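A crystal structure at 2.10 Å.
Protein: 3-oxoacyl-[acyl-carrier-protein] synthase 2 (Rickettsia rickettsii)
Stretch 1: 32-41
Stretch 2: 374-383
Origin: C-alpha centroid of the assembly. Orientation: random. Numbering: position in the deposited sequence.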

ATOM      1  N   ASN A  32       2.074 -24.284  -7.489  1.00 15.38           N
ATOM      2  CA  ASN A  32       3.424 -23.997  -7.045  1.00 14.99           C
ATOM      3  C   ASN A  32       4.281 -23.561  -8.224  1.00 14.51           C
ATOM      4  O   ASN A  32       3.797 -23.432  -9.351  1.00 14.27           O
ATOM      5  CB  ASN A  32       4.035 -25.190  -6.326  1.00 15.92           C
ATOM      6  CG  ASN A  32       4.104 -26.424  -7.194  1.00 17.05           C
ATOM      7  OD1 ASN A  32       4.261 -26.366  -8.412  1.00 16.77           O
ATOM      8  ND2 ASN A  32       3.960 -27.559  -6.559  1.00 18.25           N
ATOM      9  N   VAL A  33       5.546 -23.291  -7.962  1.00 14.49           N
ATOM     10  CA  VAL A  33       6.430 -22.788  -9.009  1.00 14.35           C
ATOM     11  C   VAL A  33       6.639 -23.841 -10.112  1.00 15.22           C
ATOM     12  O   VAL A  33       6.574 -23.516 -11.294  1.00 15.19           O
ATOM     13  CB  VAL A  33       7.784 -22.351  -8.419  1.00 14.08           C
ATOM     14  CG1 VAL A  33       8.778 -22.038  -9.527  1.00 13.99           C
ATOM     15  CG2 VAL A  33       7.615 -21.136  -7.513  1.00 13.47           C
ATOM     16  N   ASN A  34       6.856 -25.096  -9.746  1.00 16.41           N
ATOM     17  CA  ASN A  34       7.260 -26.096 -10.744  1.00 17.46           C
ATOM     18  C   ASN A  34       6.155 -26.395 -11.714  1.00 17.54           C
ATOM     19  O   ASN A  34       6.383 -26.440 -12.900  1.00 17.88           O
ATOM     20  CB  ASN A  34       7.675 -27.393 -10.086  1.00 18.80           C
ATOM     21  CG  ASN A  34       9.001 -27.285  -9.402  1.00 19.07           C
ATOM     22  OD1 ASN A  34       9.836 -26.427  -9.722  1.00 18.99           O
ATOM     23  ND2 ASN A  34       9.212 -28.151  -8.438  1.00 20.24           N
ATOM     24  N   SER A  35       4.952 -26.585 -11.208  1.00 17.42           N
ATOM     25  CA  SER A  35       3.833 -26.880 -12.084  1.00 17.72           C
ATOM     26  C   SER A  35       3.493 -25.635 -12.934  1.00 16.56           C
ATOM     27  O   SER A  35       3.253 -25.778 -14.127  1.00 16.60           O
ATOM     28  CB  SER A  35       2.628 -27.376 -11.281  1.00 18.23           C
ATOM     29  OG  SER A  35       2.196 -26.383 -10.367  1.00 17.68           O
ATOM     30  N   SER A  36       3.480 -24.436 -12.328  1.00 15.19           N
ATOM     31  CA  SER A  36       3.163 -23.214 -13.075  1.00 14.33           C
ATOM     32  C   SER A  36       4.147 -23.015 -14.245  1.00 14.38           C
ATOM     33  O   SER A  36       3.745 -22.727 -15.368  1.00 14.36           O
ATOM     34  CB  SER A  36       3.184 -21.964 -12.176  1.00 13.33           C
ATOM     35  OG  SER A  36       2.213 -22.000 -11.160  1.00 13.32           O
ATOM     36  N   TRP A  37       5.443 -23.165 -13.961  1.00 14.53           N
ATOM     37  CA  TRP A  37       6.492 -22.852 -14.935  1.00 14.53           C
ATOM     38  C   TRP A  37       6.504 -23.887 -16.046  1.00 15.43           C
ATOM     39  O   TRP A  37       6.621 -23.510 -17.205  1.00 15.46           O
ATOM     40  CB  TRP A  37       7.853 -22.736 -14.247  1.00 14.39           C
ATOM     41  CG  TRP A  37       8.982 -22.418 -15.139  1.00 14.56           C
ATOM     42  CD1 TRP A  37      10.112 -23.176 -15.347  1.00 15.35           C
ATOM     43  CD2 TRP A  37       9.111 -21.271 -15.977  1.00 14.17           C
ATOM     44  NE1 TRP A  37      10.918 -22.562 -16.260  1.00 15.41           N
ATOM     45  CE2 TRP A  37      10.333 -21.391 -16.661  1.00 14.77           C
ATOM     46  CE3 TRP A  37       8.316 -20.144 -16.202  1.00 13.45           C
ATOM     47  CZ2 TRP A  37      10.784 -20.414 -17.555  1.00 14.76           C
ATOM     48  CZ3 TRP A  37       8.748 -19.195 -17.081  1.00 13.39           C
ATOM     49  CH2 TRP A  37       9.963 -19.325 -17.757  1.00 14.02           C
ATOM     50  N   LYS A  38       6.342 -25.176 -15.715  1.00 16.31           N
ATOM     51  CA  LYS A  38       6.204 -26.188 -16.774  1.00 17.40           C
ATOM     52  C   LYS A  38       5.048 -25.820 -17.711  1.00 17.40           C
ATOM     53  O   LYS A  38       5.194 -25.871 -18.934  1.00 17.92           O
ATOM     54  CB  LYS A  38       6.030 -27.628 -16.231  1.00 18.51           C
ATOM     55  N   ASN A  39       3.895 -25.461 -17.149  1.00 16.92           N
ATOM     56  CA  ASN A  39       2.738 -25.119 -17.987  1.00 17.12           C
ATOM     57  C   ASN A  39       2.905 -23.863 -18.826  1.00 16.57           C
ATOM     58  O   ASN A  39       2.489 -23.836 -19.999  1.00 16.77           O
ATOM     59  CB  ASN A  39       1.457 -25.056 -17.161  1.00 16.96           C
ATOM     60  CG  ASN A  39       0.953 -26.441 -16.817  1.00 18.16           C
ATOM     61  OD1 ASN A  39       1.184 -27.388 -17.557  1.00 19.19           O
ATOM     62  ND2 ASN A  39       0.287 -26.563 -15.706  1.00 18.14           N
ATOM     63  N   ILE A  40       3.551 -22.846 -18.248  1.00 15.84           N
ATOM     64  CA  ILE A  40       3.884 -21.642 -19.002  1.00 15.58           C
ATOM     65  C   ILE A  40       4.743 -21.980 -20.210  1.00 16.55           C
ATOM     66  O   ILE A  40       4.413 -21.644 -21.366  1.00 16.75           O
ATOM     67  CB  ILE A  40       4.626 -20.616 -18.132  1.00 14.74           C
ATOM     68  CG1 ILE A  40       3.666 -19.958 -17.122  1.00 14.04           C
ATOM     69  CG2 ILE A  40       5.342 -19.579 -18.989  1.00 14.64           C
ATOM     70  CD1 ILE A  40       2.594 -19.058 -17.719  1.00 13.76           C
ATOM     71  N   VAL A  41       5.841 -22.669 -19.950  1.00 17.22           N
ATOM     72  CA  VAL A  41       6.778 -23.022 -21.026  1.00 18.24           C
ATOM     73  C   VAL A  41       6.101 -23.894 -22.082  1.00 19.66           C
ATOM     74  O   VAL A  41       6.391 -23.771 -23.288  1.00 20.54           O
ATOM     75  CB  VAL A  41       8.040 -23.660 -20.406  1.00 18.54           C
ATOM     76  CG1 VAL A  41       8.862 -24.415 -21.414  1.00 19.92           C
ATOM     77  CG2 VAL A  41       8.883 -22.566 -19.741  1.00 17.83           C
TER
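Stretch 2 (374-383) IFSALAIRDQ

Stretch 2 is helical from Ile 374, continuing a helix that begins earlier in the chain, and it packs across the helix formed by Val 33 to Val 41. The two axes approach to 11.3 Å, and their N-to-C directions differ by 74° (signed crossing angle -74°), so the second helix runs steeply across the first. Because of this angle the backbones come near each other over a short length: the CA atoms of Trp 37 and Phe 375 are 7.2 Å apart, those of Val 33 and Ile 374 8.6 Å. At its far end stretch 2 leaves helical geometry at Gln 383, which has positive phi (49°) and whose NE2 donates to Ile 380 O at 2.7 Å.

Trp 37 dominates the apolar packing. With chi1 in the t rotamer, its side chain reaches across the gap between the helices and enters a hole formed by Phe 375, Leu 378, Ala 379 and Asp 382. Leu 378, whose CA-to-CB bond points toward stretch 1, covers one face of the indole: its CB lies 3.5 Å from Trp 37 CE2 and 3.6 Å from the centroid of the six-membered ring, 16° off the normal, a close CH-pi contact. The other end of Leu 378 meets the first turn of stretch 1, with its CD1 3.8 Å from Val 33 CG1.

Phe 375, in the m rotamer, carries the contact along stretch 1. Its ring and the six-membered ring of Trp 37 are inclined by 30° but slid apart, with centroids 5.9 Å from each other; they barely overlap, and meet through Phe 375 CD1 and Trp 37 CE3 at 3.8 Å. One turn further along stretch 1, Ile 40 CG1 approaches Phe 375 CZ to 3.7 Å and makes an off-centre CH-pi contact with the ring.

The polar contacts gather near the C-terminal end of stretch 2. Asp 382 lies at the indole edge, where its OD2 accepts a hydrogen bond from Trp 37 NE1 at 2.7 Å, satisfying the indole's one polar atom. The same carboxylate is held by its neighbour in a salt bridge, Arg 381 NE to Asp 382 OD1 at 2.9 Å, while Arg 381 NH2 donates to Asp 382 OD2 at 3.0 Å. Two waters extend this network to Asn 34: each donates to Asn 34 OD1, at 2.6 and 2.8 Å from the water oxygens, and accepts from Arg 381, one from NH1 at 2.8 Å and the other from NH2 at 2.9 Å.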

ATOM      1  N   ILE A 374       9.002 -13.538 -11.096  1.00  9.66           N
ATOM      2  CA  ILE A 374       9.378 -14.937 -10.934  1.00  9.99           C
ATOM      3  C   ILE A 374       9.613 -15.640 -12.279  1.00 10.44           C
ATOM      4  O   ILE A 374      10.653 -16.317 -12.468  1.00 11.09           O
ATOM      5  CB  ILE A 374       8.343 -15.651 -10.066  1.00 10.02           C
ATOM      6  CG1 ILE A 374       8.447 -15.116  -8.626  1.00  9.85           C
ATOM      7  CG2 ILE A 374       8.557 -17.156 -10.094  1.00 10.62           C
ATOM      8  CD1 ILE A 374       7.295 -15.456  -7.694  1.00  9.83           C
ATOM      9  N   PHE A 375       8.688 -15.472 -13.224  1.00 10.35           N
ATOM     10  CA  PHE A 375       8.884 -16.037 -14.574  1.00 10.88           C
ATOM     11  C   PHE A 375      10.188 -15.544 -15.182  1.00 11.06           C
ATOM     12  O   PHE A 375      10.894 -16.312 -15.854  1.00 11.65           O
ATOM     13  CB  PHE A 375       7.713 -15.718 -15.515  1.00 10.81           C
ATOM     14  CG  PHE A 375       6.397 -16.335 -15.113  1.00 10.77           C
ATOM     15  CD1 PHE A 375       6.329 -17.459 -14.320  1.00 11.01           C
ATOM     16  CD2 PHE A 375       5.205 -15.779 -15.566  1.00 10.77           C
ATOM     17  CE1 PHE A 375       5.108 -18.020 -13.998  1.00 11.11           C
ATOM     18  CE2 PHE A 375       3.962 -16.328 -15.226  1.00 10.80           C
ATOM     19  CZ  PHE A 375       3.927 -17.453 -14.449  1.00 10.98           C
ATOM     20  N   SER A 376      10.509 -14.272 -14.921  1.00 10.58           N
ATOM     21  CA  SER A 376      11.729 -13.646 -15.432  1.00 10.74           C
ATOM     22  C   SER A 376      12.998 -14.312 -14.874  1.00 11.19           C
ATOM     23  O   SER A 376      13.939 -14.625 -15.631  1.00 11.60           O
ATOM     24  CB  SER A 376      11.717 -12.137 -15.153  1.00 10.43           C
ATOM     25  OG  SER A 376      10.650 -11.474 -15.852  1.00 10.10           O
ATOM     26  N   ALA A 377      12.987 -14.586 -13.570  1.00 10.88           N
ATOM     27  CA  ALA A 377      14.061 -15.312 -12.948  1.00 11.19           C
ATOM     28  C   ALA A 377      14.189 -16.739 -13.498  1.00 11.74           C
ATOM     29  O   ALA A 377      15.286 -17.255 -13.660  1.00 12.32           O
ATOM     30  CB  ALA A 377      13.847 -15.343 -11.450  1.00 10.91           C
ATOM     31  N   LEU A 378      13.063 -17.399 -13.710  1.00 11.64           N
ATOM     32  CA  LEU A 378      13.075 -18.761 -14.239  1.00 12.24           C
ATOM     33  C   LEU A 378      13.548 -18.797 -15.696  1.00 12.50           C
ATOM     34  O   LEU A 378      14.151 -19.753 -16.109  1.00 12.95           O
ATOM     35  CB  LEU A 378      11.687 -19.425 -14.077  1.00 12.20           C
ATOM     36  CG  LEU A 378      11.293 -19.658 -12.617  1.00 11.97           C
ATOM     37  CD1 LEU A 378       9.802 -19.908 -12.456  1.00 11.85           C
ATOM     38  CD2 LEU A 378      12.050 -20.815 -12.051  1.00 12.57           C
ATOM     39  N   ALA A 379      13.246 -17.756 -16.473  1.00 12.24           N
ATOM     40  CA  ALA A 379      13.767 -17.679 -17.841  1.00 12.78           C
ATOM     41  C   ALA A 379      15.300 -17.694 -17.841  1.00 13.24           C
ATOM     42  O   ALA A 379      15.934 -18.272 -18.729  1.00 13.83           O
ATOM     43  CB  ALA A 379      13.256 -16.437 -18.560  1.00 12.48           C
ATOM     44  N   ILE A 380      15.883 -17.047 -16.837  1.00 12.95           N
ATOM     45  CA  ILE A 380      17.332 -17.073 -16.656  1.00 13.45           C
ATOM     46  C   ILE A 380      17.765 -18.468 -16.226  1.00 14.07           C
ATOM     47  O   ILE A 380      18.717 -19.014 -16.773  1.00 14.63           O
ATOM     48  CB  ILE A 380      17.804 -16.073 -15.591  1.00 13.04           C
ATOM     49  CG1 ILE A 380      17.739 -14.659 -16.148  1.00 12.84           C
ATOM     50  CG2 ILE A 380      19.227 -16.368 -15.138  1.00 13.67           C
ATOM     51  CD1 ILE A 380      17.804 -13.572 -15.081  1.00 12.28           C
ATOM     52  N   ARG A 381      17.077 -19.033 -15.228  1.00 13.86           N
ATOM     53  CA  ARG A 381      17.451 -20.387 -14.754  1.00 14.62           C
ATOM     54  C   ARG A 381      17.444 -21.414 -15.896  1.00 15.24           C
ATOM     55  O   ARG A 381      18.377 -22.215 -16.000  1.00 16.16           O
ATOM     56  CB  ARG A 381      16.552 -20.879 -13.629  1.00 14.38           C
ATOM     57  CG  ARG A 381      17.108 -22.139 -12.962  1.00 15.29           C
ATOM     58  CD  ARG A 381      16.102 -22.846 -12.064  1.00 15.19           C
ATOM     59  NE  ARG A 381      15.025 -23.412 -12.855  1.00 15.28           N
ATOM     60  CZ  ARG A 381      13.887 -23.887 -12.360  1.00 15.16           C
ATOM     61  NH1 ARG A 381      13.666 -23.914 -11.057  1.00 14.99           N
ATOM     62  NH2 ARG A 381      12.963 -24.348 -13.188  1.00 15.33           N
ATOM     63  N   ASP A 382      16.415 -21.370 -16.749  1.00 14.87           N
ATOM     64  CA  ASP A 382      16.218 -22.396 -17.754  1.00 15.58           C
ATOM     65  C   ASP A 382      16.563 -21.936 -19.169  1.00 15.92           C
ATOM     66  O   ASP A 382      16.391 -22.693 -20.110  1.00 16.41           O
ATOM     67  CB  ASP A 382      14.791 -22.949 -17.701  1.00 15.35           C
ATOM     68  CG  ASP A 382      14.496 -23.678 -16.390  1.00 15.32           C
ATOM     69  OD1 ASP A 382      15.449 -23.981 -15.627  1.00 15.51           O
ATOM     70  OD2 ASP A 382      13.303 -23.901 -16.091  1.00 15.10           O
ATOM     71  N   GLN A 383      17.085 -20.710 -19.309  1.00 15.57           N
ATOM     72  CA  GLN A 383      17.525 -20.212 -20.620  1.00 15.97           C
ATOM     73  C   GLN A 383      16.428 -20.444 -21.649  1.00 16.10           C
ATOM     74  O   GLN A 383      16.615 -21.026 -22.720  1.00 16.82           O
ATOM     75  CB  GLN A 383      18.840 -20.864 -21.036  1.00 17.04           C
ATOM     76  CG  GLN A 383      19.991 -20.569 -20.084  1.00 17.03           C
ATOM     77  CD  GLN A 383      20.391 -19.099 -20.101  1.00 16.62           C
ATOM     78  OE1 GLN A 383      20.987 -18.621 -21.064  1.00 17.15           O
ATOM     79  NE2 GLN A 383      20.040 -18.376 -19.046  1.00 15.72           N
TER
HETATM   80  O   HOH W   1      11.753 -24.707  -9.111  1.00 15.24           O
HETATM   81  O   HOH W   2      10.625 -25.858 -12.296  1.00 29.09           O